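Local coordinates for protein Kinase A (Toxoplasma gondii, PDB 5J3U) that binds cAMP through its regulatory domain and probably holds the kinase catalytic subunit inhibited until the nucleotide arrives, at residues A[60-65]-A[110-115]; A[67-72]-A[100-105]. All blocks are in the same frame, centred on the assembly; numbering follows the deposited sequence. Where two conformers were deposited one is given.

In the fold
From the N terminus the chain lays down the edge strands 38-42 and 47-49, runs along strand 57-61, turns a corner at Q62 and enters strand 66-72 of a second sheet. It then passes through strand 75-82, strand 87-88 and helix 91-95 before coming back as strand 102-105, which pairs with 66-72 in contact 2. After a short connection, strand 109-115 returns to 57-61 in contact 1. Contact 2 is therefore nested inside the loop that contact 1 closes. Each contact joins the two middle strands of a four-stranded antiparallel sheet, so each holds together one of the two sheets of the first cyclic nucleotide-binding domain; the contact centres lie about 16 Å apart.

Contact 1: residues A[60-65]-A[110-115]; sequences IVQSGE and DLWELG
W112 and Q62 make the side-chain bond of this contact: the indole NE1 donates to Q62 OE1 at 2.7 Å, with an N-H...O angle of 158°. Amide and indole lie side by side and only 4° from coplanar, the oxygen meeting the ring at its edge. Q62 gets there with CG anti to its backbone N (chi1 180°) and an extended chain beyond.

The backbones run antiparallel. I60 and W112 form a hydrogen-bonded pair, each N giving to the other's O, and V61 faces L111 as the next, non-hydrogen-bonded pair. Then the register slips: Q62 and S63 both face D110, whose carbonyl O accepts from Q62 N at 2.8 Å and from S63 N at 3.1 Å. D110 N returns a bond to S63 O.

Where S63 and D110 come together, a water 2.6 Å from S63 OG donates to D110 OD2 at 3.0 Å in one of the two D110 conformers, so that half of the bridge is less certain.

Apolar contacts fall on both faces. I60 CG2 meets W112 CB at 3.9 Å, and on the face of V61 and L111, V61 CG2 touches L111 CD2; F88 packs against both of these side chains.

The one-residue slip is a classic beta bulge, placed at the corner where the chain turns from strand 57-61 toward the other sheet of this cyclic nucleotide-binding beta-barrel.

Contact 2: residues A[67-72]-A[100-105]; sequences NCSKLI and AATVTS. With CMP (adenosine-3',5'-cyclic-monophosphate), chain C.
Here two neighbouring strands of the cyclic nucleotide-binding barrel form part of the cAMP pocket, with C68, K70, A100, A101 and V103 contributing to it. C68 and V103 face each other as a non-hydrogen-bonded antiparallel pair, SG to CG2 4.0 Å, on the face turned to the nucleotide. The sulfur stands anti to its carbonyl carbon (chi1 -57°), which lays SG 3.6 Å from C8 of the adenine; C68 CB approaches the same C8. V103 CG2 reaches the ribose ring oxygen O4', and A101 CB comes near that oxygen as well.

In the loop just before strand 102-105, A100 N donates to O1P of the cyclic phosphate over 2.7 Å in a nearly straight bond (170°). Its CB lies 3.3 Å from the same oxygen. R99 also hydrogen-bonds cAMP, probably at the phosphate, as its counterpart does in relatives. K70, its chain extended, brings CE alongside A100 O and to 3.8 Å from adenine N1.

The strands are joined by two hydrogen-bonded pairs flanking C68 and V103: N67 with T104, and S69 with T102, each exchanging N-H...O bonds in both directions. Between them, C68 CA and V103 CA make CA-H...O contacts to T102 O and N67 O.

The face away from cAMP is polar. One water donates to S69 OG (2.8 Å) and N67 O and lies 3.1 Å from T104 OG1, linking both strands. S69 OG has a further hydrogen bond to E76, and T102 OG1 is bonded to the backbone N of E51.

Strand side chains lie against base and sugar, while a backbone amide on the phosphate is characteristic of the phosphate-binding cassette of PKA regulatory subunits, to which G89, E90 and A92 add further bonds here.

Contact 1: residues A[60-65]-A[110-115]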
ATOM      1  N   ILE A  60      -6.544 -11.510  -6.531  1.00 17.35           N
ATOM      2  CA  ILE A  60      -6.467 -10.903  -5.230  1.00 17.29           C
ATOM      3  C   ILE A  60      -7.218 -11.757  -4.211  1.00 18.75           C
ATOM      4  O   ILE A  60      -8.241 -12.374  -4.515  1.00 18.85           O
ATOM      5  CB  ILE A  60      -6.921  -9.425  -5.288  1.00 19.84           C
ATOM      6  CG1 ILE A  60      -6.645  -8.746  -3.944  1.00 20.19           C
ATOM      7  CG2 ILE A  60      -8.392  -9.326  -5.633  1.00 20.75           C
ATOM      8  CD1 ILE A  60      -6.587  -7.223  -3.986  1.00 20.86           C
ATOM      9  N   VAL A  61      -6.708 -11.821  -2.998  1.00 18.88           N
ATOM     10  CA  VAL A  61      -7.230 -12.726  -2.015  1.00 19.73           C
ATOM     11  C   VAL A  61      -8.286 -12.029  -1.185  1.00 19.97           C
ATOM     12  O   VAL A  61      -7.990 -11.069  -0.549  1.00 21.20           O
ATOM     13  CB  VAL A  61      -6.113 -13.233  -1.065  1.00 18.59           C
ATOM     14  CG1 VAL A  61      -6.656 -14.183  -0.010  1.00 17.80           C
ATOM     15  CG2 VAL A  61      -5.027 -13.924  -1.848  1.00 20.46           C
ATOM     16  N   GLN A  62      -9.505 -12.542  -1.194  1.00 21.31           N
ATOM     17  CA  GLN A  62     -10.500 -12.089  -0.202  1.00 23.26           C
ATOM     18  C   GLN A  62     -10.278 -12.831   1.143  1.00 22.82           C
ATOM     19  O   GLN A  62     -10.227 -12.225   2.229  1.00 21.80           O
ATOM     20  CB  GLN A  62     -11.917 -12.226  -0.744  1.00 22.66           C
ATOM     21  CG  GLN A  62     -12.948 -11.763   0.279  1.00 27.67           C
ATOM     22  CD  GLN A  62     -14.343 -11.795  -0.239  1.00 33.34           C
ATOM     23  OE1 GLN A  62     -14.578 -11.769  -1.442  1.00 38.18           O
ATOM     24  NE2 GLN A  62     -15.298 -11.870   0.679  1.00 39.64           N
ATOM     25  N   SER A  63     -10.138 -14.145   1.083  1.00 24.01           N
ATOM     26  CA  SER A  63      -9.800 -14.895   2.297  1.00 25.04           C
ATOM     27  C   SER A  63      -8.985 -16.121   1.938  1.00 23.79           C
ATOM     28  O   SER A  63      -9.055 -16.601   0.815  1.00 22.73           O
ATOM     29  CB  SER A  63     -11.066 -15.309   3.039  1.00 26.91           C
ATOM     30  OG  SER A  63     -11.832 -16.188   2.222  1.00 29.43           O
ATOM     31  N   GLY A  64      -8.235 -16.594   2.920  1.00 23.71           N
ATOM     32  CA  GLY A  64      -7.353 -17.746   2.770  1.00 27.09           C
ATOM     33  C   GLY A  64      -5.901 -17.337   2.714  1.00 27.26           C
ATOM     34  O   GLY A  64      -5.576 -16.138   2.686  1.00 24.53           O
ATOM     35  N   GLU A  65      -5.026 -18.352   2.704  1.00 27.61           N
ATOM     36  CA  GLU A  65      -3.553 -18.166   2.649  1.00 29.21           C
ATOM     37  C   GLU A  65      -2.968 -19.046   1.563  1.00 24.93           C
ATOM     38  O   GLU A  65      -3.497 -20.149   1.314  1.00 24.31           O
ATOM     39  CB  GLU A  65      -2.910 -18.502   4.008  1.00 33.73           C
ATOM     40  CG  GLU A  65      -3.053 -17.357   5.020  1.00 44.12           C
ATOM     41  CD  GLU A  65      -2.207 -17.524   6.285  1.00 51.26           C
ATOM     42  OE1 GLU A  65      -1.667 -18.631   6.531  1.00 59.94           O
ATOM     43  OE2 GLU A  65      -2.073 -16.530   7.032  1.00 59.44           O
ATOM     44  N   ASP A 110     -10.779 -17.775  -1.128  0.50 23.49           N
ATOM     45  CA  ASP A 110     -11.795 -17.074  -1.873  0.50 22.13           C
ATOM     46  C   ASP A 110     -11.019 -15.962  -2.565  0.50 20.93           C
ATOM     47  O   ASP A 110     -10.513 -15.056  -1.906  0.50 22.34           O
ATOM     48  CB  ASP A 110     -12.844 -16.530  -0.908  0.50 23.11           C
ATOM     49  CG  ASP A 110     -14.101 -16.087  -1.610  0.50 22.68           C
ATOM     50  OD1 ASP A 110     -14.155 -16.202  -2.843  0.50 22.84           O
ATOM     51  OD2 ASP A 110     -15.032 -15.619  -0.913  0.50 27.10           O
ATOM     52  N   LEU A 111     -10.879 -16.104  -3.875  1.00 19.78           N
ATOM     53  CA  LEU A 111     -10.086 -15.202  -4.715  1.00 20.74           C
ATOM     54  C   LEU A 111     -10.987 -14.488  -5.726  1.00 20.83           C
ATOM     55  O   LEU A 111     -12.101 -14.928  -6.020  1.00 20.66           O
ATOM     56  CB  LEU A 111      -9.110 -16.034  -5.555  1.00 19.44           C
ATOM     57  CG  LEU A 111      -8.242 -17.051  -4.757  1.00 19.49           C
ATOM     58  CD1 LEU A 111      -7.338 -17.723  -5.762  1.00 19.75           C
ATOM     59  CD2 LEU A 111      -7.444 -16.413  -3.635  1.00 20.49           C
ATOM     60  N   TRP A 112     -10.448 -13.414  -6.287  1.00 19.43           N
ATOM     61  CA  TRP A 112     -11.050 -12.721  -7.391  1.00 19.26           C
ATOM     62  C   TRP A 112     -10.001 -12.643  -8.453  1.00 18.67           C
ATOM     63  O   TRP A 112      -8.870 -12.277  -8.192  1.00 19.90           O
ATOM     64  CB  TRP A 112     -11.485 -11.335  -6.990  1.00 20.01           C
ATOM     65  CG  TRP A 112     -12.531 -11.364  -5.957  1.00 20.24           C
ATOM     66  CD1 TRP A 112     -12.376 -11.321  -4.612  1.00 22.04           C
ATOM     67  CD2 TRP A 112     -13.924 -11.513  -6.203  1.00 21.32           C
ATOM     68  NE1 TRP A 112     -13.596 -11.422  -3.987  1.00 23.91           N
ATOM     69  CE2 TRP A 112     -14.567 -11.515  -4.950  1.00 22.01           C
ATOM     70  CE3 TRP A 112     -14.693 -11.614  -7.368  1.00 21.31           C
ATOM     71  CZ2 TRP A 112     -15.952 -11.596  -4.826  1.00 23.77           C
ATOM     72  CZ3 TRP A 112     -16.047 -11.688  -7.237  1.00 21.33           C
ATOM     73  CH2 TRP A 112     -16.658 -11.714  -5.967  1.00 21.04           C
ATOM     74  N   GLU A 113     -10.387 -12.993  -9.640  1.00 16.86           N
ATOM     75  CA  GLU A 113      -9.505 -13.131 -10.787  1.00 17.50           C
ATOM     76  C   GLU A 113      -9.717 -11.985 -11.794  1.00 16.58           C
ATOM     77  O   GLU A 113     -10.860 -11.693 -12.137  1.00 17.15           O
ATOM     78  CB  GLU A 113      -9.810 -14.482 -11.442  1.00 18.67           C
ATOM     79  CG  GLU A 113      -9.051 -14.735 -12.739  1.00 22.41           C
ATOM     80  CD  GLU A 113      -9.355 -16.091 -13.372  1.00 25.80           C
ATOM     81  OE1 GLU A 113      -9.612 -17.048 -12.642  1.00 27.72           O
ATOM     82  OE2 GLU A 113      -9.336 -16.173 -14.614  1.00 29.09           O
ATOM     83  N   LEU A 114      -8.631 -11.373 -12.289  1.00 16.20           N
ATOM     84  CA  LEU A 114      -8.669 -10.339 -13.289  1.00 16.57           C
ATOM     85  C   LEU A 114      -7.881 -10.758 -14.507  1.00 17.63           C
ATOM     86  O   LEU A 114      -6.665 -11.102 -14.414  1.00 15.51           O
ATOM     87  CB  LEU A 114      -8.031  -9.037 -12.752  1.00 17.47           C
ATOM     88  CG  LEU A 114      -8.042  -7.821 -13.704  1.00 17.44           C
ATOM     89  CD1 LEU A 114      -9.449  -7.342 -14.047  1.00 18.05           C
ATOM     90  CD2 LEU A 114      -7.293  -6.658 -13.093  1.00 16.89           C
ATOM     91  N   GLY A 115      -8.511 -10.673 -15.675  1.00 17.25           N
ATOM     92  CA  GLY A 115      -7.838 -11.024 -16.926  1.00 18.78           C
ATOM     93  C   GLY A 115      -6.820 -10.015 -17.417  1.00 20.12           C
ATOM     94  O   GLY A 115      -6.871  -8.827 -17.095  1.00 17.72           O
TER
HETATM   95  O   HOH W   1     -14.053 -14.811   1.815  1.00 49.72           O

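Contact 2: residues A[67-72]-A[100-105]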
ATOM      1  N   ASN A  67       0.968 -20.163  -0.477  1.00 20.11           N
ATOM      2  CA  ASN A  67       2.426 -20.096  -0.483  1.00 19.82           C
ATOM      3  C   ASN A  67       2.854 -19.889  -1.898  1.00 19.04           C
ATOM      4  O   ASN A  67       2.348 -20.555  -2.780  1.00 18.39           O
ATOM      5  CB  ASN A  67       3.041 -21.423  -0.012  1.00 21.11           C
ATOM      6  CG  ASN A  67       2.913 -21.637   1.464  1.00 22.43           C
ATOM      7  OD1 ASN A  67       2.567 -20.745   2.224  1.00 22.62           O
ATOM      8  ND2 ASN A  67       3.217 -22.836   1.881  1.00 26.59           N
ATOM      9  N   CYS A  68       3.818 -18.992  -2.087  1.00 17.45           N
ATOM     10  CA  CYS A  68       4.507 -18.781  -3.371  1.00 18.05           C
ATOM     11  C   CYS A  68       5.871 -19.458  -3.197  1.00 19.50           C
ATOM     12  O   CYS A  68       6.554 -19.240  -2.147  1.00 19.19           O
ATOM     13  CB  CYS A  68       4.727 -17.302  -3.641  1.00 19.60           C
ATOM     14  SG  CYS A  68       3.175 -16.354  -3.637  1.00 21.23           S
ATOM     15  N   SER A  69       6.266 -20.262  -4.183  1.00 19.16           N
ATOM     16  CA  SER A  69       7.528 -21.000  -4.095  1.00 20.24           C
ATOM     17  C   SER A  69       8.295 -21.026  -5.417  1.00 20.43           C
ATOM     18  O   SER A  69       7.705 -20.817  -6.498  1.00 18.63           O
ATOM     19  CB  SER A  69       7.273 -22.416  -3.624  1.00 21.82           C
ATOM     20  OG  SER A  69       6.559 -23.080  -4.629  1.00 23.55           O
ATOM     21  N   LYS A  70       9.621 -21.238  -5.304  1.00 19.21           N
ATOM     22  CA  LYS A  70      10.494 -21.371  -6.498  1.00 20.48           C
ATOM     23  C   LYS A  70      11.189 -22.728  -6.498  1.00 18.78           C
ATOM     24  O   LYS A  70      11.679 -23.188  -5.451  1.00 18.19           O
ATOM     25  CB  LYS A  70      11.545 -20.282  -6.527  1.00 22.81           C
ATOM     26  CG  LYS A  70      10.980 -18.913  -6.833  1.00 26.33           C
ATOM     27  CD  LYS A  70      12.048 -17.854  -6.613  1.00 32.06           C
ATOM     28  CE  LYS A  70      11.859 -16.632  -7.485  1.00 38.41           C
ATOM     29  NZ  LYS A  70      13.088 -15.805  -7.486  1.00 39.14           N
ATOM     30  N   LEU A  71      11.287 -23.337  -7.688  1.00 19.45           N
ATOM     31  CA  LEU A  71      11.931 -24.642  -7.788  1.00 21.06           C
ATOM     32  C   LEU A  71      13.418 -24.345  -7.965  1.00 20.07           C
ATOM     33  O   LEU A  71      13.856 -23.884  -9.022  1.00 17.45           O
ATOM     34  CB  LEU A  71      11.368 -25.481  -8.947  1.00 22.45           C
ATOM     35  CG  LEU A  71      12.001 -26.886  -9.130  1.00 23.67           C
ATOM     36  CD1 LEU A  71      11.913 -27.707  -7.846  1.00 24.42           C
ATOM     37  CD2 LEU A  71      11.361 -27.594 -10.316  1.00 27.28           C
ATOM     38  N   ILE A  72      14.182 -24.581  -6.908  1.00 23.57           N
ATOM     39  CA  ILE A  72      15.610 -24.258  -6.900  1.00 24.79           C
ATOM     40  C   ILE A  72      16.367 -25.462  -6.335  1.00 24.40           C
ATOM     41  O   ILE A  72      16.100 -25.932  -5.210  1.00 22.74           O
ATOM     42  CB  ILE A  72      15.916 -22.929  -6.134  1.00 24.90           C
ATOM     43  CG1 ILE A  72      15.190 -21.726  -6.774  1.00 24.65           C
ATOM     44  CG2 ILE A  72      17.420 -22.632  -6.156  1.00 24.70           C
ATOM     45  CD1 ILE A  72      15.444 -20.377  -6.138  1.00 23.77           C
ATOM     46  N   ALA A 100       6.881 -16.367 -12.318  1.00 21.54           N
ATOM     47  CA  ALA A 100       8.157 -16.353 -11.605  1.00 22.81           C
ATOM     48  C   ALA A 100       8.200 -17.256 -10.366  1.00 22.56           C
ATOM     49  O   ALA A 100       9.248 -17.373  -9.717  1.00 22.07           O
ATOM     50  CB  ALA A 100       8.461 -14.939 -11.185  1.00 22.86           C
ATOM     51  N   ALA A 101       7.075 -17.860 -10.013  1.00 20.57           N
ATOM     52  CA  ALA A 101       6.940 -18.712  -8.860  1.00 20.45           C
ATOM     53  C   ALA A 101       5.652 -19.558  -9.047  1.00 20.97           C
ATOM     54  O   ALA A 101       4.815 -19.259  -9.902  1.00 20.82           O
ATOM     55  CB  ALA A 101       6.840 -17.879  -7.567  1.00 21.18           C
ATOM     56  N   THR A 102       5.540 -20.598  -8.242  1.00 19.65           N
ATOM     57  CA  THR A 102       4.392 -21.455  -8.146  1.00 19.49           C
ATOM     58  C   THR A 102       3.594 -20.984  -6.924  1.00 20.57           C
ATOM     59  O   THR A 102       4.163 -20.644  -5.890  1.00 22.01           O
ATOM     60  CB  THR A 102       4.890 -22.924  -7.986  1.00 20.01           C
ATOM     61  OG1 THR A 102       5.424 -23.376  -9.231  1.00 16.79           O
ATOM     62  CG2 THR A 102       3.825 -23.850  -7.480  1.00 21.36           C
ATOM     63  N   VAL A 103       2.271 -20.949  -7.028  1.00 18.10           N
ATOM     64  CA  VAL A 103       1.475 -20.534  -5.925  1.00 18.28           C
ATOM     65  C   VAL A 103       0.516 -21.672  -5.562  1.00 18.04           C
ATOM     66  O   VAL A 103      -0.224 -22.134  -6.413  1.00 20.03           O
ATOM     67  CB  VAL A 103       0.679 -19.254  -6.262  1.00 17.32           C
ATOM     68  CG1 VAL A 103      -0.044 -18.772  -5.019  1.00 18.26           C
ATOM     69  CG2 VAL A 103       1.578 -18.175  -6.795  1.00 18.20           C
ATOM     70  N   THR A 104       0.510 -22.063  -4.301  1.00 18.50           N
ATOM     71  CA  THR A 104      -0.308 -23.156  -3.827  1.00 20.77           C
ATOM     72  C   THR A 104      -1.096 -22.733  -2.617  1.00 20.60           C
ATOM     73  O   THR A 104      -0.546 -22.175  -1.699  1.00 21.82           O
ATOM     74  CB  THR A 104       0.641 -24.366  -3.488  1.00 21.54           C
ATOM     75  OG1 THR A 104       1.349 -24.708  -4.673  1.00 21.36           O
ATOM     76  CG2 THR A 104      -0.148 -25.590  -3.079  1.00 23.22           C
ATOM     77  N   SER A 105      -2.383 -23.046  -2.566  1.00 21.38           N
ATOM     78  CA  SER A 105      -3.160 -22.691  -1.376  1.00 21.91           C
ATOM     79  C   SER A 105      -2.777 -23.512  -0.178  1.00 23.50           C
ATOM     80  O   SER A 105      -2.520 -24.730  -0.306  1.00 25.16           O
ATOM     81  CB  SER A 105      -4.653 -22.876  -1.634  1.00 23.85           C
ATOM     82  OG  SER A 105      -4.930 -24.156  -2.130  1.00 25.16           O
TER
HETATM   83  P   CMP C 502       3.727 -14.133 -11.241  1.00 19.70           P
HETATM   84  O1P CMP C 502       5.219 -14.335 -11.635  1.00 19.39           O
HETATM   85  O2P CMP C 502       2.811 -13.731 -12.365  1.00 17.85           O
HETATM   86  O5' CMP C 502       3.315 -15.588 -10.691  1.00 17.40           O
HETATM   87  C5' CMP C 502       3.973 -16.037  -9.505  1.00 19.25           C
HETATM   88  C4' CMP C 502       3.722 -15.025  -8.410  1.00 18.26           C
HETATM   89  O4' CMP C 502       4.226 -15.326  -7.143  1.00 18.18           O
HETATM   90  C3' CMP C 502       4.269 -13.670  -8.767  1.00 18.69           C
HETATM   91  O3' CMP C 502       3.582 -13.200  -9.927  1.00 18.96           O
HETATM   92  C2' CMP C 502       4.023 -12.988  -7.455  1.00 19.53           C
HETATM   93  O2' CMP C 502       2.706 -12.479  -7.374  1.00 18.68           O
HETATM   94  C1' CMP C 502       4.228 -14.097  -6.425  1.00 18.57           C
HETATM   95  N9  CMP C 502       5.507 -13.965  -5.687  1.00 19.47           N
HETATM   96  C8  CMP C 502       5.594 -13.742  -4.336  1.00 21.57           C
HETATM   97  N7  CMP C 502       6.907 -13.628  -3.971  1.00 21.20           N
HETATM   98  C5  CMP C 502       7.636 -13.729  -5.057  1.00 18.72           C
HETATM   99  C6  CMP C 502       9.092 -13.678  -5.330  1.00 20.69           C
HETATM  100  N6  CMP C 502       9.985 -13.489  -4.329  1.00 20.40           N
HETATM  101  N1  CMP C 502       9.462 -13.833  -6.600  1.00 21.40           N
HETATM  102  C2  CMP C 502       8.603 -13.997  -7.648  1.00 23.20           C
HETATM  103  N3  CMP C 502       7.259 -14.074  -7.472  1.00 19.12           N
HETATM  104  C4  CMP C 502       6.734 -13.955  -6.214  1.00 18.99           C
HETATM  105  O   HOH W   2       3.892 -23.116  -3.785  1.00 27.89           O